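Local atomic coordinates of agmatine ureohydrolase (Thermoplasma volcanium GSS1, PDB entry 3PZL), a protein that probably hydrolyses agmatine to putrescine and urea, as a two-manganese enzyme of the arginase family. Residues K24-N30 against L80-D86; I179-S183 against E245-L249; I210-I214 against R256-R260. The contacts are given in a common frame with arbitrary orientation. Numbering follows the deposited sequence.

Contact 1: K24-N30 against L80-D86; sequences KIADAVN and LASGMAD
Residues 24-30, a loop preceding strand 37-42, cross the start of strand 84-90, an outermost strand of the chain's parallel sheet. A type I turn runs from Ile25 to Ala28, closed by Ala28 N to Ile25 O (2.8 Å), and Ala28 (phi/psi -70/75) then centres an inverse gamma turn. CA of Ala28 sits 4.2 Å from CA of Ala85, and CA of Asp27 5.2 Å from CA of Leu80. Ile25 N donates to Asp86 OD2 (3.0 Å); this carboxylate, on a t rotamer, also pairs with Arg62. Met84 O accepts Asn30 N at 3.0 Å and, weakly, Asn30 ND2 at 2.7 Å. Lys24, extended from a p chi1, donates a hydrogen bond from NZ to Ala28 O (2.9 Å), within the loop. A water accepts from Met84 N (2.7 Å) and donates to Asp27 O (3.2 Å). The Asp27 carboxylate turns to Tyr65 and Ser70, while its CB meets selenomethionine Met84 CE at 3.3 Å. Val29 CG2 touches Leu80 CD2 at 3.6 Å. The strand's other edge is bonded to strand 37-42. Toward the loop, a single direct main-chain bond, with side chains and a water doing the rest, holds irregular chain against the edge strand instead of a further paired strand.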
# COMPACT_ATOMS: atom_id res chain seq x y z
N LYS B 24 24.41 8.29 -1.63
CA LYS B 24 24.29 9.75 -1.54
C LYS B 24 23.66 10.41 -2.79
O LYS B 24 23.22 9.75 -3.71
CB LYS B 24 25.64 10.38 -1.25
CG LYS B 24 26.68 10.10 -2.34
CD LYS B 24 27.91 10.99 -2.13
CE LYS B 24 28.97 10.69 -3.19
NZ LYS B 24 30.22 11.56 -2.98
N ILE B 25 23.61 11.73 -2.81
CA ILE B 25 23.13 12.42 -3.98
C ILE B 25 24.12 12.23 -5.13
O ILE B 25 25.29 12.60 -5.03
CB ILE B 25 22.90 13.89 -3.69
CG1 ILE B 25 21.70 14.00 -2.74
CG2 ILE B 25 22.68 14.65 -5.02
CD1 ILE B 25 21.11 15.39 -2.62
N ALA B 26 23.63 11.68 -6.22
CA ALA B 26 24.52 11.18 -7.26
C ALA B 26 25.48 12.23 -7.78
O ALA B 26 26.57 11.90 -8.22
CB ALA B 26 23.72 10.57 -8.38
N ASP B 27 25.09 13.50 -7.73
CA ASP B 27 25.91 14.56 -8.29
C ASP B 27 26.78 15.20 -7.23
O ASP B 27 27.72 15.93 -7.55
CB ASP B 27 25.07 15.58 -9.07
CG ASP B 27 24.31 14.94 -10.29
OD1 ASP B 27 24.78 13.89 -10.82
OD2 ASP B 27 23.24 15.47 -10.70
N ALA B 28 26.51 14.90 -5.97
CA ALA B 28 27.34 15.43 -4.88
C ALA B 28 28.71 14.76 -4.89
O ALA B 28 29.00 13.91 -4.04
CB ALA B 28 26.67 15.25 -3.56
N VAL B 29 29.54 15.18 -5.85
CA VAL B 29 30.81 14.53 -6.13
C VAL B 29 31.99 15.08 -5.30
O VAL B 29 32.96 14.37 -5.06
CB VAL B 29 31.11 14.56 -7.65
CG1 VAL B 29 32.56 14.19 -7.94
CG2 VAL B 29 30.22 13.55 -8.32
N ASN B 30 31.91 16.33 -4.86
CA ASN B 30 33.05 16.96 -4.21
C ASN B 30 33.05 16.77 -2.72
O ASN B 30 32.01 16.54 -2.12
CB ASN B 30 33.08 18.43 -4.55
CG ASN B 30 32.65 18.70 -5.95
OD1 ASN B 30 33.38 18.46 -6.91
ND2 ASN B 30 31.44 19.16 -6.09
N LEU B 80 26.88 18.14 -12.25
CA LEU B 80 28.10 17.43 -11.97
C LEU B 80 29.28 18.38 -11.87
O LEU B 80 30.26 18.11 -11.17
CB LEU B 80 28.36 16.40 -13.07
CG LEU B 80 27.96 14.98 -12.73
CD1 LEU B 80 28.41 14.01 -13.82
CD2 LEU B 80 28.56 14.59 -11.36
N ALA B 81 29.18 19.50 -12.58
CA ALA B 81 30.21 20.50 -12.55
C ALA B 81 29.75 21.75 -11.78
O ALA B 81 30.25 22.86 -11.99
CB ALA B 81 30.64 20.84 -13.96
N SER B 82 28.80 21.58 -10.87
CA SER B 82 28.36 22.69 -10.03
C SER B 82 28.82 22.67 -8.55
O SER B 82 28.29 23.38 -7.73
CB SER B 82 26.84 22.79 -10.10
OG SER B 82 26.46 22.96 -11.45
N GLY B 83 29.82 21.87 -8.22
CA GLY B 83 30.41 21.92 -6.89
C GLY B 83 29.44 21.54 -5.78
O GLY B 83 29.23 22.29 -4.84
N MSE B 84 28.85 20.35 -5.88
CA MSE B 84 27.96 19.82 -4.88
C MSE B 84 28.68 18.79 -4.03
O MSE B 84 29.48 18.00 -4.55
CB MSE B 84 26.81 19.09 -5.55
CG MSE B 84 25.64 19.93 -5.97
SE MSE B 84 24.16 18.68 -6.42
CE MSE B 84 24.38 18.70 -8.34
N ALA B 85 28.34 18.79 -2.75
CA ALA B 85 28.80 17.80 -1.79
C ALA B 85 27.63 17.29 -0.96
O ALA B 85 26.65 18.02 -0.77
CB ALA B 85 29.87 18.41 -0.88
N ASP B 86 27.71 16.07 -0.46
CA ASP B 86 26.67 15.53 0.40
C ASP B 86 27.34 15.01 1.65
O ASP B 86 28.04 14.02 1.60
CB ASP B 86 25.91 14.38 -0.30
CG ASP B 86 24.60 13.96 0.41
OD1 ASP B 86 24.28 14.45 1.52
OD2 ASP B 86 23.86 13.14 -0.17
O HOH W 1 28.32 18.97 -8.19

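Contact 2: I179-S183 against E245-L249; sequences IGIRS and EPFGL
Arg182 pins the loop 245-249 to the C-terminal end of strand 176-180, beside the dimanganese site of the arginase-type alpha/beta fold. Its guanidinium takes up Glu245 O through two donors, NE and NH2, each at 2.8 Å from that oxygen; a weak bond joins NE to Pro246 O at 3.0 Å. NH1 turns back on its own segment, donating to Gly180 O at 2.8 Å. Weak bonds from NH2 to Asp231 O and from NH1 to Gly232 O extend the site to the metal ligand Asp231 and the residue after it. Arg182 starts from a p chi1 and then runs through t chi2 and chi3, with chi4 at -80°. Ser183, chi1 t, makes a weak bond from OG to Glu245 OE2 at 3.5 Å, and its side chain also touches His146, a manganese ligand; the Glu245 side chain, folded by m chi1 and chi2, is about 7 Å from a manganese ion.

The loop curls around the arginine, with Phe247 in a positive-phi conformation (66/47) and its O 3.2 Å from Arg182 CD; Phe247 also packs on Arg255 of a neighbouring subunit. Gly248 CA covers one face of the guanidinium, 3.3 Å from Arg182 CZ; a CB there would clash with Arg182 NH2. At phi/psi 107/-6 a CB on Gly180 would be jammed against Ile179 O, which calls for glycine; it would also strike Leu249 CD1. The CA atoms of Gly180 and Leu249 lie 6.0 Å apart, those of Arg182 and Glu245 7.6 Å. Farther from the guanidinium, Leu249 sets CD1 3.8 Å from Ile179 O and CD2 3.6 Å from Gly180 CA.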
# COMPACT_ATOMS: atom_id res chain seq x y z
N ILE B 179 4.52 32.25 2.15
CA ILE B 179 3.58 32.17 1.04
C ILE B 179 2.86 30.83 0.91
O ILE B 179 3.47 29.75 1.06
CB ILE B 179 4.29 32.43 -0.29
CG1 ILE B 179 4.94 33.81 -0.27
CG2 ILE B 179 3.31 32.33 -1.45
CD1 ILE B 179 5.54 34.19 -1.61
N GLY B 180 1.57 30.91 0.60
CA GLY B 180 0.75 29.71 0.36
C GLY B 180 -0.22 29.42 1.49
O GLY B 180 -1.06 28.54 1.39
N ILE B 181 -0.11 30.19 2.57
CA ILE B 181 -0.84 29.88 3.80
C ILE B 181 -2.38 29.85 3.62
O ILE B 181 -2.93 30.63 2.87
CB ILE B 181 -0.38 30.76 5.03
CG1 ILE B 181 -1.03 32.12 4.99
CG2 ILE B 181 1.17 30.89 5.13
CD1 ILE B 181 -2.33 32.07 5.69
N ARG B 182 -3.03 28.90 4.28
CA ARG B 182 -4.47 28.63 4.14
C ARG B 182 -5.05 27.95 5.36
O ARG B 182 -6.20 27.51 5.34
CB ARG B 182 -4.77 27.76 2.91
CG ARG B 182 -4.09 26.40 2.85
CD ARG B 182 -4.08 25.91 1.40
NE ARG B 182 -3.30 24.69 1.15
CZ ARG B 182 -1.97 24.64 1.00
NH1 ARG B 182 -1.25 25.76 1.09
NH2 ARG B 182 -1.34 23.47 0.78
N SER B 183 -4.25 27.87 6.41
CA SER B 183 -4.64 27.22 7.67
C SER B 183 -4.01 27.98 8.84
O SER B 183 -2.78 27.94 9.04
CB SER B 183 -4.20 25.73 7.67
OG SER B 183 -4.27 25.11 8.95
N GLU B 245 -3.05 20.06 3.21
CA GLU B 245 -4.07 21.12 3.18
C GLU B 245 -4.50 21.39 1.73
O GLU B 245 -3.71 21.90 0.93
CB GLU B 245 -3.55 22.40 3.82
CG GLU B 245 -3.51 22.34 5.32
CD GLU B 245 -4.85 22.62 5.97
OE1 GLU B 245 -5.72 23.22 5.29
OE2 GLU B 245 -5.03 22.25 7.16
N PRO B 246 -5.75 21.03 1.38
CA PRO B 246 -6.20 21.22 -0.01
C PRO B 246 -6.18 22.69 -0.39
O PRO B 246 -6.04 23.57 0.51
CB PRO B 246 -7.64 20.68 -0.01
CG PRO B 246 -7.71 19.80 1.22
CD PRO B 246 -6.79 20.41 2.23
N PHE B 247 -6.31 22.94 -1.71
CA PHE B 247 -6.31 24.32 -2.28
C PHE B 247 -4.95 25.00 -2.10
O PHE B 247 -4.88 26.16 -1.66
CB PHE B 247 -7.39 25.22 -1.65
CG PHE B 247 -8.70 24.52 -1.30
CD1 PHE B 247 -9.41 23.80 -2.25
CD2 PHE B 247 -9.23 24.64 -0.01
CE1 PHE B 247 -10.60 23.19 -1.91
CE2 PHE B 247 -10.43 24.04 0.34
CZ PHE B 247 -11.12 23.30 -0.61
N GLY B 248 -3.86 24.30 -2.44
CA GLY B 248 -2.52 24.80 -2.20
C GLY B 248 -1.91 25.38 -3.46
O GLY B 248 -2.61 25.58 -4.45
N LEU B 249 -0.61 25.65 -3.42
CA LEU B 249 0.11 26.23 -4.54
C LEU B 249 0.43 25.15 -5.55
O LEU B 249 0.47 23.96 -5.21
CB LEU B 249 1.43 26.85 -4.07
CG LEU B 249 1.41 27.73 -2.82
CD1 LEU B 249 2.81 27.94 -2.26
CD2 LEU B 249 0.69 29.04 -3.14

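Contact 3: I210-I214 against R256-R260; sequences IDKYI and RLIER
Two neighbouring helices of the layer packed against the parallel sheet meet here, joined by a salt-bridge network above a small apolar patch. The segments 210-214 and 256-260 run roughly the same way, their axes 10.3 Å apart at closest approach and crossing at -37°; CA of Ile214 and CA of Leu257 are 6.4 Å apart. Asp211 (chi1 -86°) forms a salt bridge in which OD1 accepts from Arg256 NE at 3.0 Å, nearly in line (165°), and a long one from OD1 to Arg260 NH1 at 3.9 Å. Arg256, with chi1 t and chi2 p, also uses NH1 to hold Glu259 OE1 at 2.8 Å, one turn along its own helix. Arg260 coils back through three m angles, so that Ile214 CG2 lies over a face of its guanidinium, 3.3 Å from NH1; NH2 continues the network to Glu215. Ile214 is the apolar centre: on an m, t rotamer its CD1 reaches Arg256 CG at 3.7 Å and Leu257 CA at 3.8 Å. Ile210 CG2 adds a contact with Arg256 CG at 4.2 Å. Beneath the ion pairs, Ile210 and Leu257 both rest on Ile179 of strand 176-180, while Ile258 turns to helix 281-303, which packs alongside helix 251-261.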
# COMPACT_ATOMS: atom_id res chain seq x y z
N ILE B 210 1.86 34.24 -8.85
CA ILE B 210 2.94 34.17 -7.88
C ILE B 210 3.94 35.30 -8.10
O ILE B 210 4.47 35.86 -7.13
CB ILE B 210 3.64 32.76 -7.89
CG1 ILE B 210 4.78 32.66 -6.86
CG2 ILE B 210 4.14 32.41 -9.29
CD1 ILE B 210 4.35 32.70 -5.39
N ASP B 211 4.19 35.64 -9.37
CA ASP B 211 5.14 36.71 -9.72
C ASP B 211 4.99 38.01 -8.93
O ASP B 211 5.98 38.53 -8.41
CB ASP B 211 5.11 37.00 -11.21
CG ASP B 211 6.03 36.08 -12.01
OD1 ASP B 211 6.90 35.42 -11.42
OD2 ASP B 211 5.89 36.03 -13.24
N LYS B 212 3.76 38.51 -8.80
CA LYS B 212 3.50 39.70 -7.98
C LYS B 212 4.27 39.62 -6.67
O LYS B 212 5.14 40.43 -6.43
CB LYS B 212 2.00 39.85 -7.72
CG LYS B 212 1.60 40.86 -6.65
CD LYS B 212 0.10 41.04 -6.64
CE LYS B 212 -0.34 42.39 -6.03
NZ LYS B 212 -0.35 42.31 -4.54
N TYR B 213 3.98 38.60 -5.87
CA TYR B 213 4.60 38.40 -4.55
C TYR B 213 6.10 38.12 -4.61
O TYR B 213 6.84 38.48 -3.70
CB TYR B 213 3.84 37.32 -3.79
CG TYR B 213 2.35 37.64 -3.78
CD1 TYR B 213 1.84 38.62 -2.91
CD2 TYR B 213 1.48 37.01 -4.67
CE1 TYR B 213 0.51 38.93 -2.92
CE2 TYR B 213 0.15 37.32 -4.68
CZ TYR B 213 -0.31 38.28 -3.81
OH TYR B 213 -1.64 38.60 -3.81
N ILE B 214 6.55 37.49 -5.70
CA ILE B 214 7.99 37.37 -6.00
C ILE B 214 8.67 38.74 -6.23
O ILE B 214 9.76 38.99 -5.68
CB ILE B 214 8.22 36.47 -7.21
CG1 ILE B 214 7.67 35.07 -6.92
CG2 ILE B 214 9.68 36.41 -7.54
CD1 ILE B 214 7.78 34.11 -8.09
N ARG B 256 8.99 28.61 -9.63
CA ARG B 256 9.16 29.98 -10.07
C ARG B 256 9.72 30.81 -8.94
O ARG B 256 10.58 31.64 -9.14
CB ARG B 256 7.83 30.53 -10.60
CG ARG B 256 7.88 31.95 -11.13
CD ARG B 256 8.69 32.08 -12.40
NE ARG B 256 8.79 33.48 -12.80
CZ ARG B 256 9.48 33.92 -13.85
NH1 ARG B 256 10.16 33.08 -14.59
NH2 ARG B 256 9.51 35.22 -14.11
N LEU B 257 9.25 30.58 -7.73
CA LEU B 257 9.78 31.27 -6.56
C LEU B 257 11.29 31.06 -6.40
O LEU B 257 12.02 31.98 -6.05
CB LEU B 257 9.05 30.87 -5.26
CG LEU B 257 9.47 31.72 -4.03
CD1 LEU B 257 8.39 31.96 -3.05
CD2 LEU B 257 10.61 31.10 -3.32
N ILE B 258 11.75 29.86 -6.69
CA ILE B 258 13.12 29.49 -6.50
C ILE B 258 13.97 29.99 -7.65
O ILE B 258 14.99 30.65 -7.44
CB ILE B 258 13.25 27.96 -6.33
CG1 ILE B 258 12.47 27.52 -5.08
CG2 ILE B 258 14.71 27.56 -6.24
CD1 ILE B 258 12.29 26.05 -4.92
N GLU B 259 13.55 29.65 -8.87
CA GLU B 259 14.14 30.18 -10.12
C GLU B 259 14.56 31.67 -9.90
O GLU B 259 15.72 32.03 -10.05
CB GLU B 259 13.03 30.13 -11.17
CG GLU B 259 13.41 29.84 -12.56
CD GLU B 259 12.23 29.98 -13.54
OE1 GLU B 259 11.34 30.84 -13.35
OE2 GLU B 259 12.18 29.22 -14.52
N ARG B 260 13.58 32.48 -9.50
CA ARG B 260 13.70 33.92 -9.43
C ARG B 260 14.51 34.45 -8.23
O ARG B 260 14.99 35.57 -8.28
CB ARG B 260 12.29 34.50 -9.37
CG ARG B 260 11.53 34.47 -10.69
CD ARG B 260 12.08 35.46 -11.72
NE ARG B 260 12.40 36.78 -11.17
CZ ARG B 260 11.50 37.65 -10.70
NH1 ARG B 260 10.19 37.37 -10.66
NH2 ARG B 260 11.91 38.82 -10.22

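From the N terminus, contact 1 comes first and is complete before the others open: it closes the chain from 24-30 round to 80-86, enclosing strand 37-42 and helix 57-65, and covers the sheet edge at strand 84-90. Contacts 2 and 3 cross, their segments alternating as 179-183, 210-214, 245-249 and 256-260. Contact 2 ties the end of strand 176-180 to the loop before helix 251-261, near the manganese site; contact 3 joins that helix to helix 202-220. They touch through Ile179, whose CD1 is 3.9 Å from Leu257 CD1. Contacts 1 and 2 lie on opposite sides of the chain's centre, their centres 33 Å apart, but both reach the same sheet.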